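PDB 5GOT: Low molecular weight phosphotyrosine phosphatase family protein from Streptococcus pyogenes, which probably hydrolyses phosphotyrosine in proteins, as a bacterial low molecular weight protein tyrosine phosphatase. Local coordinates for residues N11-P16 / N120-T125; F20-I25 / D135-L140; E34-S39 / N77-I82; N45-G50 / I60-T65; K69-T74 / K91-M96. All coordinates share one frame; numbering follows the deposited sequence.

Contact 1 of 5, residues N11-P16 / N120-T125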
# COMPACT_ATOMS: atom_id res chain seq x y z
N ASN A 11 0.46 4.95 7.98
CA ASN A 11 0.12 3.53 7.85
C ASN A 11 -1.15 3.19 8.64
O ASN A 11 -1.25 2.13 9.26
CB ASN A 11 1.31 2.64 8.30
CG ASN A 11 1.11 1.15 7.99
OD1 ASN A 11 1.51 0.29 8.80
ND2 ASN A 11 0.55 0.82 6.82
N ILE A 12 -2.12 4.10 8.63
CA ILE A 12 -3.45 3.78 9.16
C ILE A 12 -4.57 4.10 8.19
O ILE A 12 -5.67 3.55 8.35
CB ILE A 12 -3.70 4.48 10.52
CG1 ILE A 12 -3.76 6.01 10.40
CG2 ILE A 12 -2.68 4.05 11.59
CD1 ILE A 12 -4.19 6.68 11.73
N CYS A 13 -4.33 4.90 7.13
CA CYS A 13 -5.37 5.27 6.17
C CYS A 13 -5.10 4.65 4.82
O CYS A 13 -5.64 3.57 4.50
CB CYS A 13 -5.49 6.80 6.08
SG CYS A 13 -6.22 7.61 7.56
N ARG A 14 -4.29 5.28 3.96
CA ARG A 14 -4.21 4.87 2.55
C ARG A 14 -3.43 3.57 2.39
O ARG A 14 -3.87 2.66 1.68
CB ARG A 14 -3.57 5.98 1.71
CG ARG A 14 -4.50 7.11 1.33
CD ARG A 14 -3.75 8.25 0.65
NE ARG A 14 -2.69 8.75 1.52
CZ ARG A 14 -1.90 9.77 1.22
NH1 ARG A 14 -2.04 10.40 0.07
NH2 ARG A 14 -0.96 10.15 2.08
N SER A 15 -2.25 3.47 3.02
CA SER A 15 -1.43 2.30 2.70
C SER A 15 -2.04 0.99 3.21
O SER A 15 -1.96 -0.02 2.50
CB SER A 15 0.01 2.45 3.23
OG SER A 15 0.06 2.75 4.61
N PRO A 16 -2.68 0.94 4.40
CA PRO A 16 -3.38 -0.32 4.75
C PRO A 16 -4.51 -0.62 3.80
O PRO A 16 -4.78 -1.80 3.50
CB PRO A 16 -3.90 -0.07 6.18
CG PRO A 16 -3.19 1.11 6.68
CD PRO A 16 -2.81 1.94 5.48
N ASN A 120 -11.29 13.43 4.09
CA ASN A 120 -12.24 12.56 4.77
C ASN A 120 -13.17 11.84 3.79
O ASN A 120 -14.26 11.39 4.16
CB ASN A 120 -13.07 13.32 5.81
CG ASN A 120 -13.78 12.40 6.76
OD1 ASN A 120 -13.19 11.45 7.25
ND2 ASN A 120 -15.06 12.64 6.98
N ASP A 121 -12.76 11.71 2.53
CA ASP A 121 -13.57 11.02 1.52
C ASP A 121 -12.95 9.65 1.25
O ASP A 121 -12.20 9.46 0.29
CB ASP A 121 -13.67 11.86 0.26
CG ASP A 121 -14.64 11.30 -0.73
OD1 ASP A 121 -15.05 10.13 -0.58
OD2 ASP A 121 -15.00 12.04 -1.66
N PHE A 122 -13.28 8.69 2.11
CA PHE A 122 -12.69 7.36 1.96
C PHE A 122 -13.29 6.58 0.80
O PHE A 122 -12.70 5.59 0.36
CB PHE A 122 -12.83 6.58 3.26
CG PHE A 122 -11.95 7.10 4.36
CD1 PHE A 122 -12.34 8.19 5.11
CD2 PHE A 122 -10.71 6.51 4.61
CE1 PHE A 122 -11.51 8.68 6.12
CE2 PHE A 122 -9.88 7.00 5.60
CZ PHE A 122 -10.28 8.09 6.35
N GLU A 123 -14.46 7.00 0.30
CA GLU A 123 -15.00 6.41 -0.92
C GLU A 123 -14.13 6.74 -2.13
O GLU A 123 -13.78 5.85 -2.91
CB GLU A 123 -16.43 6.91 -1.14
CG GLU A 123 -17.00 6.60 -2.51
CD GLU A 123 -17.24 5.12 -2.73
OE1 GLU A 123 -17.24 4.36 -1.75
OE2 GLU A 123 -17.45 4.72 -3.90
N GLU A 124 -13.78 8.02 -2.30
CA GLU A 124 -12.83 8.41 -3.34
C GLU A 124 -11.53 7.64 -3.20
O GLU A 124 -10.97 7.16 -4.20
CB GLU A 124 -12.56 9.92 -3.29
CG GLU A 124 -11.50 10.40 -4.32
CD GLU A 124 -11.27 11.92 -4.31
OE1 GLU A 124 -11.10 12.53 -3.22
OE2 GLU A 124 -11.25 12.52 -5.41
N THR A 125 -11.03 7.52 -1.97
CA THR A 125 -9.80 6.78 -1.71
C THR A 125 -9.94 5.34 -2.18
O THR A 125 -9.05 4.79 -2.86
CB THR A 125 -9.45 6.81 -0.22
OG1 THR A 125 -9.38 8.17 0.24
CG2 THR A 125 -8.10 6.12 0.04
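The end of the phosphatase P-loop, the C(X)5R(S/T) signature running from Cys8 to Ser15, meets the start of helix 122-140 here, Cys13 facing Phe122 and Arg14 facing Thr125. Cys13 SG comes to the ring edge rather than over a face: it lies 4.2 Å from Phe122 CE2 and 83° off the ring normal, a sulfur-aromatic contact. The ring of His48 meets that of Phe122, the planes about 20° apart. Beside this pair, Arg14 CG touches Thr125 CG2 at 4.0 Å, the two side chains crossing at about a right angle. Thr125 CG2 stands anti to the backbone N, while its hydroxyl turns back to the helix start, OG1 donating to Asp121 O at 3.1 Å from above the carbonyl plane. Arg14 touches with its CG methylene, while its guanidinium reaches on to Val113 O and the carboxylate of Asp86. Asp121 caps its helix, OD1 accepting from Glu124 N at 3.0 Å; separately, Asn11 ND2 donates to Ser15 OG at 3.0 Å. A P-loop leading straight into a helix is typical of cysteine-based tyrosine phosphatases; its place near the N-terminus, after the first strand, is that of the low molecular weight family.

Contact 2 of 5, residues F20-I25 / D135-L140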
# COMPACT_ATOMS: atom_id res chain seq x y z
N PHE A 20 -4.85 -4.42 1.78
CA PHE A 20 -5.92 -5.40 1.81
C PHE A 20 -6.74 -5.41 0.53
O PHE A 20 -7.26 -6.47 0.16
CB PHE A 20 -6.76 -5.19 3.08
CG PHE A 20 -5.96 -5.44 4.33
CD1 PHE A 20 -5.54 -6.73 4.64
CD2 PHE A 20 -5.57 -4.40 5.16
CE1 PHE A 20 -4.75 -6.98 5.78
CE2 PHE A 20 -4.81 -4.63 6.31
CZ PHE A 20 -4.40 -5.93 6.61
N VAL A 21 -6.85 -4.28 -0.17
CA VAL A 21 -7.46 -4.33 -1.50
C VAL A 21 -6.59 -5.16 -2.44
O VAL A 21 -7.08 -6.03 -3.17
CB VAL A 21 -7.71 -2.91 -2.04
CG1 VAL A 21 -8.19 -2.98 -3.49
CG2 VAL A 21 -8.74 -2.17 -1.19
N MET A 22 -5.27 -4.93 -2.42
CA MET A 22 -4.39 -5.74 -3.27
C MET A 22 -4.48 -7.21 -2.89
O MET A 22 -4.52 -8.09 -3.76
CB MET A 22 -2.94 -5.25 -3.16
CG MET A 22 -2.03 -5.81 -4.24
SD MET A 22 -2.36 -5.02 -5.80
CE MET A 22 -1.42 -6.05 -6.94
N LYS A 23 -4.53 -7.51 -1.59
CA LYS A 23 -4.64 -8.89 -1.15
C LYS A 23 -5.94 -9.53 -1.61
O LYS A 23 -6.00 -10.76 -1.72
CB LYS A 23 -4.52 -8.97 0.37
CG LYS A 23 -3.10 -8.78 0.88
CD LYS A 23 -3.06 -8.95 2.39
CE LYS A 23 -1.65 -9.19 2.89
NZ LYS A 23 -1.51 -8.84 4.32
N SER A 24 -6.96 -8.73 -1.90
CA SER A 24 -8.22 -9.30 -2.35
C SER A 24 -8.22 -9.66 -3.82
O SER A 24 -9.16 -10.32 -4.28
CB SER A 24 -9.38 -8.32 -2.05
OG SER A 24 -9.48 -7.30 -3.04
N ILE A 25 -7.21 -9.25 -4.59
CA ILE A 25 -7.19 -9.51 -6.02
C ILE A 25 -6.02 -10.38 -6.46
O ILE A 25 -5.92 -10.71 -7.64
CB ILE A 25 -7.21 -8.20 -6.84
CG1 ILE A 25 -5.97 -7.34 -6.57
CG2 ILE A 25 -8.49 -7.40 -6.56
CD1 ILE A 25 -5.77 -6.24 -7.61
N ASP A 135 -3.95 -1.74 -11.72
CA ASP A 135 -2.84 -1.38 -12.58
C ASP A 135 -1.54 -2.03 -12.12
O ASP A 135 -0.77 -2.52 -12.95
CB ASP A 135 -2.69 0.13 -12.64
CG ASP A 135 -3.83 0.79 -13.39
OD1 ASP A 135 -4.69 0.06 -13.95
OD2 ASP A 135 -3.85 2.03 -13.45
N TRP A 136 -1.29 -2.06 -10.80
CA TRP A 136 -0.09 -2.72 -10.30
C TRP A 136 -0.10 -4.21 -10.63
O TRP A 136 0.95 -4.78 -10.95
CB TRP A 136 0.08 -2.49 -8.80
CG TRP A 136 0.65 -1.13 -8.56
CD1 TRP A 136 0.02 -0.05 -7.98
CD2 TRP A 136 1.94 -0.66 -8.96
NE1 TRP A 136 0.85 1.04 -7.99
CE2 TRP A 136 2.04 0.69 -8.58
CE3 TRP A 136 3.03 -1.26 -9.61
CZ2 TRP A 136 3.18 1.45 -8.83
CZ3 TRP A 136 4.16 -0.51 -9.84
CH2 TRP A 136 4.23 0.83 -9.46
N LEU A 137 -1.27 -4.84 -10.58
CA LEU A 137 -1.36 -6.24 -10.96
C LEU A 137 -0.92 -6.46 -12.40
O LEU A 137 -0.11 -7.36 -12.69
CB LEU A 137 -2.80 -6.73 -10.76
CG LEU A 137 -3.02 -8.24 -10.81
CD1 LEU A 137 -2.58 -8.88 -9.51
CD2 LEU A 137 -4.50 -8.54 -11.13
N SER A 138 -1.43 -5.64 -13.32
CA SER A 138 -1.07 -5.79 -14.72
C SER A 138 0.39 -5.45 -14.95
O SER A 138 1.02 -5.96 -15.88
CB SER A 138 -1.96 -4.91 -15.59
OG SER A 138 -1.47 -3.58 -15.56
N ARG A 139 0.95 -4.61 -14.09
CA ARG A 139 2.35 -4.25 -14.22
C ARG A 139 3.27 -5.35 -13.68
O ARG A 139 4.31 -5.64 -14.28
CB ARG A 139 2.59 -2.93 -13.48
CG ARG A 139 3.90 -2.31 -13.75
CD ARG A 139 3.75 -1.00 -14.52
NE ARG A 139 5.05 -0.35 -14.47
CZ ARG A 139 5.31 0.77 -13.80
NH1 ARG A 139 4.34 1.41 -13.16
NH2 ARG A 139 6.55 1.25 -13.80
N LEU A 140 2.89 -5.98 -12.57
CA LEU A 140 3.76 -6.90 -11.86
C LEU A 140 3.57 -8.36 -12.24
O LEU A 140 4.49 -9.16 -12.05
CB LEU A 140 3.56 -6.75 -10.35
CG LEU A 140 3.92 -5.35 -9.84
CD1 LEU A 140 3.49 -5.19 -8.40
CD2 LEU A 140 5.42 -5.14 -9.97
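Apolar packing joins Met22 of helix 14-23 and nearby Ile25 to Trp136 and Leu137 of helix 122-140. In the Rossmann-like alpha/beta fold of this phosphatase both helices lie on one side of the parallel sheet, and Met22 also rests on Phe6, Met31 and Ile33 of the strands beneath. No hydrogen bond crosses the contact. Its centre is the thioether methyl of Met22: CE sits 3.8 Å from Leu137 N and 4.0 Å from Leu137 CD1, the two side chains lying oblique to one another. CG of Met22 is anti to the backbone N (chi1 -166°), and a bend at chi2 then swings the sulfur and methyl across to the neighbouring helix. The same methyl touches Trp136 CB at 4.3 Å, but the indole leads away and is engaged by Phe108, whose carbonyl oxygen accepts a hydrogen bond from NE1. Ile25 packs three residues on from Met22: Ile25 CD1 approaches Leu137 CB at 4.4 Å, and its backbone O lies near Leu137 CD1. The backbone just before Ile25 is pinned from within, as Ser24 OG donates to Val21 O at 2.7 Å, in the carbonyl plane and on a lone pair.

Contact 3 of 5, residues E34-S39 / N77-I82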
# COMPACT_ATOMS: atom_id res chain seq x y z
N GLU A 34 2.45 -6.22 2.19
CA GLU A 34 2.43 -5.61 3.51
C GLU A 34 2.32 -4.10 3.32
O GLU A 34 2.28 -3.60 2.20
CB GLU A 34 3.66 -6.00 4.33
CG GLU A 34 3.65 -7.48 4.74
CD GLU A 34 4.63 -7.78 5.85
OE1 GLU A 34 5.07 -8.95 5.97
OE2 GLU A 34 4.99 -6.85 6.59
N SER A 35 2.26 -3.37 4.43
CA SER A 35 2.25 -1.91 4.38
C SER A 35 3.01 -1.35 5.57
O SER A 35 3.18 -2.01 6.61
CB SER A 35 0.81 -1.34 4.34
OG SER A 35 0.05 -1.68 5.50
N ARG A 36 3.49 -0.11 5.41
CA ARG A 36 4.31 0.53 6.43
C ARG A 36 4.08 2.03 6.42
O ARG A 36 3.48 2.59 5.49
CB ARG A 36 5.81 0.26 6.21
CG ARG A 36 6.24 -1.18 6.30
CD ARG A 36 6.43 -1.66 7.74
NE ARG A 36 7.05 -2.97 7.71
CZ ARG A 36 6.39 -4.10 7.50
NH1 ARG A 36 5.07 -4.08 7.33
NH2 ARG A 36 7.05 -5.25 7.46
N ALA A 37 4.63 2.69 7.44
CA ALA A 37 4.62 4.14 7.59
C ALA A 37 6.02 4.70 7.36
O ALA A 37 7.01 4.05 7.69
CB ALA A 37 4.16 4.55 8.99
N THR A 38 6.10 5.92 6.82
CA THR A 38 7.41 6.57 6.80
C THR A 38 7.78 7.10 8.18
O THR A 38 8.97 7.17 8.51
CB THR A 38 7.46 7.73 5.79
OG1 THR A 38 6.55 8.76 6.18
CG2 THR A 38 7.09 7.24 4.40
N SER A 39 6.80 7.45 9.01
CA SER A 39 7.02 8.08 10.31
C SER A 39 6.66 7.14 11.45
O SER A 39 6.12 6.05 11.25
CB SER A 39 6.18 9.35 10.46
OG SER A 39 4.85 8.99 10.80
N ASN A 77 15.60 -3.81 2.45
CA ASN A 77 16.37 -4.90 1.86
C ASN A 77 15.48 -6.03 1.37
O ASN A 77 15.78 -6.65 0.34
CB ASN A 77 17.37 -5.45 2.88
CG ASN A 77 18.64 -4.64 2.95
OD1 ASN A 77 19.58 -4.89 2.19
ND2 ASN A 77 18.68 -3.66 3.85
N THR A 78 14.40 -6.30 2.09
CA THR A 78 13.56 -7.47 1.82
C THR A 78 12.55 -7.22 0.70
O THR A 78 12.34 -8.10 -0.15
CB THR A 78 12.83 -7.89 3.09
OG1 THR A 78 13.77 -7.95 4.17
CG2 THR A 78 12.18 -9.26 2.90
N PHE A 79 11.89 -6.07 0.68
CA PHE A 79 10.81 -5.88 -0.28
C PHE A 79 11.36 -5.61 -1.68
O PHE A 79 12.41 -4.99 -1.85
CB PHE A 79 9.89 -4.73 0.16
CG PHE A 79 8.98 -5.11 1.30
CD1 PHE A 79 7.86 -5.91 1.09
CD2 PHE A 79 9.26 -4.69 2.59
CE1 PHE A 79 7.03 -6.28 2.15
CE2 PHE A 79 8.44 -5.07 3.66
CZ PHE A 79 7.32 -5.86 3.43
N ASP A 80 10.67 -6.14 -2.68
CA ASP A 80 11.02 -5.89 -4.07
C ASP A 80 10.47 -4.56 -4.56
O ASP A 80 11.10 -3.89 -5.38
CB ASP A 80 10.51 -7.02 -4.95
CG ASP A 80 11.08 -8.37 -4.55
OD1 ASP A 80 12.31 -8.42 -4.28
OD2 ASP A 80 10.32 -9.35 -4.50
N TYR A 81 9.28 -4.17 -4.09
CA TYR A 81 8.63 -2.96 -4.55
C TYR A 81 8.08 -2.24 -3.33
O TYR A 81 7.32 -2.82 -2.55
CB TYR A 81 7.50 -3.28 -5.53
CG TYR A 81 7.92 -4.18 -6.68
CD1 TYR A 81 7.89 -5.56 -6.54
CD2 TYR A 81 8.35 -3.64 -7.89
CE1 TYR A 81 8.27 -6.39 -7.58
CE2 TYR A 81 8.75 -4.47 -8.93
CZ TYR A 81 8.70 -5.84 -8.78
OH TYR A 81 9.08 -6.67 -9.81
N ILE A 82 8.48 -1.00 -3.16
CA ILE A 82 8.05 -0.17 -2.05
C ILE A 82 7.31 1.00 -2.68
O ILE A 82 7.93 1.82 -3.37
CB ILE A 82 9.23 0.29 -1.20
CG1 ILE A 82 10.03 -0.94 -0.76
CG2 ILE A 82 8.74 1.08 -0.01
CD1 ILE A 82 11.41 -0.66 -0.22
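The ring of Phe79 presents its rim to Arg36 and stands nearly upright against the flat groups of both its partners. Guanidinium and ring planes are 81° apart: Phe79 CE2 lies over one face of the guanidinium, 4.1 Å from Arg36 NH2, which in turn sits near the plane of the ring. The carboxylate of Glu34 is also turned 81° from the ring, and Glu34 CB meets Phe79 CZ obliquely at 3.8 Å. In the parallel sheet Glu34 and Arg36 lie on the outer strand 31-37; Phe79 lies in the link from helix 73-78 to strand 81-84. Strand 2-8 runs between those two strands, and its Cys5 touches both Arg36 and Phe79. Hydrogen bonds in the guanidinium plane fix its orientation. Arg36 grips one oxygen end-on with two nitrogens, NH2 to Glu34 OE2 at 2.7 Å in a salt bridge and NH1 to Glu34 OE2 at 2.9 Å, while NH1 also reaches Ser35 O. The bend at chi2 (-81°) folds the arginine back along its own strand for this. Its NE makes a further salt bridge to Asp75 OD2.

Contact 4 of 5, residues N45-G50 / I60-T65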
# COMPACT_ATOMS: atom_id res chain seq x y z
N ASN A 45 -0.98 1.98 16.36
CA ASN A 45 -2.42 2.23 16.28
C ASN A 45 -3.06 1.40 15.18
O ASN A 45 -2.43 1.10 14.16
CB ASN A 45 -2.68 3.71 16.04
CG ASN A 45 -2.19 4.57 17.17
OD1 ASN A 45 -2.08 4.09 18.30
ND2 ASN A 45 -1.89 5.83 16.90
N PRO A 46 -4.31 0.99 15.35
CA PRO A 46 -4.95 0.14 14.35
C PRO A 46 -5.32 0.93 13.10
O PRO A 46 -5.16 2.16 13.03
CB PRO A 46 -6.19 -0.39 15.08
CG PRO A 46 -6.48 0.66 16.09
CD PRO A 46 -5.17 1.20 16.54
N ILE A 47 -5.81 0.20 12.11
CA ILE A 47 -6.31 0.84 10.90
C ILE A 47 -7.34 1.89 11.28
O ILE A 47 -8.19 1.67 12.15
CB ILE A 47 -6.91 -0.21 9.95
CG1 ILE A 47 -5.83 -1.22 9.53
CG2 ILE A 47 -7.49 0.46 8.72
CD1 ILE A 47 -6.38 -2.46 8.89
N HIS A 48 -7.25 3.05 10.65
CA HIS A 48 -8.18 4.15 10.89
C HIS A 48 -9.62 3.72 10.59
O HIS A 48 -9.87 2.89 9.71
CB HIS A 48 -7.75 5.34 10.02
CG HIS A 48 -8.48 6.61 10.29
ND1 HIS A 48 -9.75 6.86 9.79
CD2 HIS A 48 -8.11 7.73 10.94
CE1 HIS A 48 -10.13 8.07 10.16
NE2 HIS A 48 -9.15 8.62 10.86
N SER A 49 -10.57 4.30 11.34
CA SER A 49 -11.97 3.91 11.21
C SER A 49 -12.47 4.08 9.78
O SER A 49 -13.30 3.30 9.31
CB SER A 49 -12.84 4.72 12.16
OG SER A 49 -12.58 6.11 12.00
N GLY A 50 -11.99 5.12 9.08
CA GLY A 50 -12.47 5.36 7.73
C GLY A 50 -12.06 4.27 6.75
O GLY A 50 -12.83 3.90 5.86
N ILE A 60 -14.14 -6.51 1.97
CA ILE A 60 -12.74 -6.80 1.72
C ILE A 60 -12.13 -7.26 3.04
O ILE A 60 -12.05 -6.49 4.00
CB ILE A 60 -12.01 -5.58 1.14
CG1 ILE A 60 -12.64 -5.23 -0.20
CG2 ILE A 60 -10.52 -5.88 1.00
CD1 ILE A 60 -11.80 -4.39 -1.06
N ASN A 61 -11.74 -8.53 3.09
CA ASN A 61 -11.16 -9.07 4.31
C ASN A 61 -9.92 -8.28 4.70
O ASN A 61 -9.19 -7.78 3.84
CB ASN A 61 -10.79 -10.55 4.12
CG ASN A 61 -12.00 -11.43 3.90
OD1 ASN A 61 -13.13 -11.06 4.22
ND2 ASN A 61 -11.77 -12.62 3.35
N TYR A 62 -9.72 -8.12 6.00
CA TYR A 62 -8.48 -7.54 6.49
C TYR A 62 -8.17 -8.10 7.87
O TYR A 62 -9.03 -8.66 8.55
CB TYR A 62 -8.52 -6.01 6.53
CG TYR A 62 -9.50 -5.39 7.50
CD1 TYR A 62 -10.80 -5.10 7.11
CD2 TYR A 62 -9.12 -5.06 8.80
CE1 TYR A 62 -11.71 -4.50 7.99
CE2 TYR A 62 -10.02 -4.46 9.69
CZ TYR A 62 -11.31 -4.19 9.27
OH TYR A 62 -12.21 -3.60 10.13
N ASP A 63 -6.91 -7.94 8.26
CA ASP A 63 -6.39 -8.46 9.52
C ASP A 63 -6.69 -7.43 10.60
O ASP A 63 -6.07 -6.36 10.63
CB ASP A 63 -4.89 -8.73 9.41
CG ASP A 63 -4.32 -9.53 10.57
OD1 ASP A 63 -4.95 -9.58 11.66
OD2 ASP A 63 -3.23 -10.11 10.40
N ILE A 64 -7.64 -7.75 11.49
CA ILE A 64 -8.00 -6.82 12.56
C ILE A 64 -6.84 -6.54 13.49
O ILE A 64 -6.83 -5.53 14.20
CB ILE A 64 -9.22 -7.35 13.36
CG1 ILE A 64 -8.86 -8.65 14.08
CG2 ILE A 64 -10.41 -7.53 12.44
CD1 ILE A 64 -9.88 -9.06 15.14
N THR A 65 -5.84 -7.40 13.50
CA THR A 65 -4.66 -7.16 14.32
C THR A 65 -3.68 -6.17 13.70
O THR A 65 -2.69 -5.82 14.35
CB THR A 65 -3.94 -8.49 14.61
OG1 THR A 65 -3.39 -9.02 13.40
CG2 THR A 65 -4.93 -9.50 15.19
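Ile47 sits in the loop leading into helix 49-57 and Tyr62 in the loop after it, the backbone polyproline-like at Ile47 and beta at Tyr62. Both CB atoms point across the contact, which rests on one methyl: Ile47 CD1 lies 3.8 Å from Tyr62 CD2, an oblique approach, and 4.3 Å from Asp63 O. Tyr62 CG sits between the backbone N and the carbonyl carbon (chi1 66°), which turns the ring in towards Ile47. Phe20 of helix 14-23 touches both side chains. Gln52 of the intervening helix bonds both residues: OE1 to Tyr62 OH and NE2 to the backbone O of Ile47. Each segment also has its own lock. His48 is the N-cap of helix 49-57, ND1 accepting from Gly50 N at 2.9 Å, and its backbone bonds to Ile12, tying this stretch to the P-loop. Asp63 OD1 accepts from Thr65 N at 3.0 Å, met from above the carboxylate plane, in an Asx turn. An accepting ND1 suggests that any proton of a neutral His48 would sit on NE2. No hydrogen bond crosses the contact; its side chains meet by apolar packing, so the orientation of the segments probably owes more to the flanking hydrogen bonds.

Contact 5 of 5, residues K69-T74 / K91-M96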
# COMPACT_ATOMS: atom_id res chain seq x y z
N LYS A 69 3.06 0.41 11.42
CA LYS A 69 4.44 -0.05 11.61
C LYS A 69 5.36 0.76 10.71
O LYS A 69 5.12 0.85 9.49
CB LYS A 69 4.57 -1.55 11.32
CG LYS A 69 5.97 -2.14 11.52
CD LYS A 69 5.97 -3.67 11.39
CE LYS A 69 7.43 -4.22 11.33
NZ LYS A 69 7.53 -5.74 11.44
N GLN A 70 6.38 1.38 11.29
CA GLN A 70 7.31 2.19 10.52
C GLN A 70 8.25 1.28 9.72
O GLN A 70 8.66 0.22 10.20
CB GLN A 70 8.11 3.12 11.42
CG GLN A 70 8.99 4.11 10.66
CD GLN A 70 9.69 5.14 11.55
OE1 GLN A 70 10.05 4.86 12.70
NE2 GLN A 70 9.89 6.33 11.01
N ILE A 71 8.55 1.70 8.49
CA ILE A 71 9.41 0.91 7.62
C ILE A 71 10.82 0.87 8.20
O ILE A 71 11.30 1.85 8.78
CB ILE A 71 9.38 1.48 6.19
CG1 ILE A 71 10.08 0.52 5.21
CG2 ILE A 71 10.00 2.86 6.15
CD1 ILE A 71 9.80 0.82 3.75
N THR A 72 11.49 -0.27 8.06
CA THR A 72 12.80 -0.49 8.67
C THR A 72 13.85 -0.78 7.61
O THR A 72 13.55 -1.09 6.46
CB THR A 72 12.77 -1.65 9.68
OG1 THR A 72 12.51 -2.89 8.99
CG2 THR A 72 11.70 -1.43 10.76
N ILE A 73 15.12 -0.72 8.03
CA ILE A 73 16.22 -1.08 7.14
C ILE A 73 16.02 -2.49 6.61
O ILE A 73 16.27 -2.77 5.43
CB ILE A 73 17.58 -0.93 7.85
CG1 ILE A 73 17.86 0.54 8.16
CG2 ILE A 73 18.71 -1.52 7.00
CD1 ILE A 73 19.20 0.77 8.85
N THR A 74 15.55 -3.40 7.47
CA THR A 74 15.26 -4.75 7.00
C THR A 74 14.27 -4.73 5.85
O THR A 74 14.42 -5.47 4.86
CB THR A 74 14.70 -5.61 8.14
OG1 THR A 74 15.33 -5.26 9.38
CG2 THR A 74 14.94 -7.07 7.83
N LYS A 91 9.33 10.80 -1.58
CA LYS A 91 10.51 11.59 -1.23
C LYS A 91 11.07 11.16 0.12
O LYS A 91 12.28 10.96 0.28
CB LYS A 91 10.19 13.08 -1.20
CG LYS A 91 9.69 13.67 -2.50
CD LYS A 91 9.22 15.11 -2.29
CE LYS A 91 8.17 15.53 -3.33
NZ LYS A 91 8.69 15.39 -4.73
N ASN A 92 10.19 11.03 1.11
CA ASN A 92 10.64 10.65 2.44
C ASN A 92 11.23 9.25 2.45
O ASN A 92 12.22 9.00 3.14
CB ASN A 92 9.50 10.77 3.44
CG ASN A 92 9.17 12.21 3.76
OD1 ASN A 92 10.06 13.04 3.88
ND2 ASN A 92 7.88 12.52 3.88
N LEU A 93 10.65 8.33 1.67
CA LEU A 93 11.22 6.99 1.58
C LEU A 93 12.64 7.02 1.07
O LEU A 93 13.49 6.23 1.51
CB LEU A 93 10.36 6.11 0.68
CG LEU A 93 9.13 5.46 1.34
CD1 LEU A 93 8.17 4.96 0.27
CD2 LEU A 93 9.57 4.33 2.25
N LYS A 94 12.93 7.92 0.12
CA LYS A 94 14.27 7.97 -0.45
C LYS A 94 15.28 8.59 0.51
O LYS A 94 16.40 8.10 0.64
CB LYS A 94 14.24 8.72 -1.79
CG LYS A 94 13.61 7.92 -2.93
CD LYS A 94 13.53 8.75 -4.19
CE LYS A 94 12.85 8.01 -5.33
NZ LYS A 94 12.63 8.90 -6.49
N GLU A 95 14.89 9.66 1.22
CA GLU A 95 15.84 10.30 2.13
C GLU A 95 16.14 9.41 3.33
O GLU A 95 17.30 9.24 3.71
CB GLU A 95 15.32 11.67 2.61
CG GLU A 95 14.57 12.52 1.60
CD GLU A 95 15.39 12.94 0.38
OE1 GLU A 95 16.61 12.59 0.26
OE2 GLU A 95 14.83 13.66 -0.50
N MET A 96 15.10 8.83 3.94
CA MET A 96 15.33 8.01 5.13
C MET A 96 16.18 6.79 4.82
O MET A 96 16.83 6.25 5.73
CB MET A 96 14.00 7.61 5.77
CG MET A 96 13.15 6.62 4.99
SD MET A 96 11.52 6.42 5.76
CE MET A 96 11.97 5.75 7.38
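Ile71 splits its two branches between Leu93 and Met96, residues of helix 87-96. Ile71 CD1 reaches Leu93 CD2 at 3.8 Å, the side chains crossing at about a right angle, while Ile71 CG2 meets the thioether of Met96, 3.7 Å from Met96 CE and 3.9 Å from Met96 SD. The division follows from chi1: CG1 stands anti to the backbone N (-170°) and runs out to the leucine, leaving CG2 turned to the methionine. Met96 in turn bends at chi3, which lays its methyl back over the loop, where CE also comes 4.2 Å from Gln70 NE2. That amide nitrogen is positioned by Thr38 O, to which it donates. Phe76 of helix 73-78 touches Ile71, Leu93 and Met96 alike, and Ile82 of strand 81-84 lies against Ile71 and Leu93. This cluster lies on the side of the parallel sheet opposite helices 14-23 and 122-140, completing the three-layer alpha/beta packing of the fold. Farther out, backbone hydrogen bonds of Ala37 with Lys69 and Ile71 tie the loop to the end of strand 31-37. Beyond Ile71, Thr72 is the N-cap of helix 73-78: its OG1 caps a backbone N in the first turn and the carboxylate of Asp75 accepts from Thr72 N, a capping box.

In the fold
Contacts 1 and 2 join the same two helices, 14-23 and 122-140, with centres about 16 Å apart: contact 1 is wholly buried beside the P-loop, contact 2 only partly buried and purely apolar. Contact 3 is also buried, yet mixes a salt bridge with an aromatic ring. It shares helix 73-78 with contact 5, about 7 Å away between centres, and lies across the chain's centre from contact 1; contact 5, partly buried, is mostly aliphatic and lies across that centre from contact 2. Contact 4 closes the shortest loop, partly buried, and adjoins contact 1 at the P-loop. Asn11 links contact 1 to contact 3 through Ser35 and to contact 5 through Lys69.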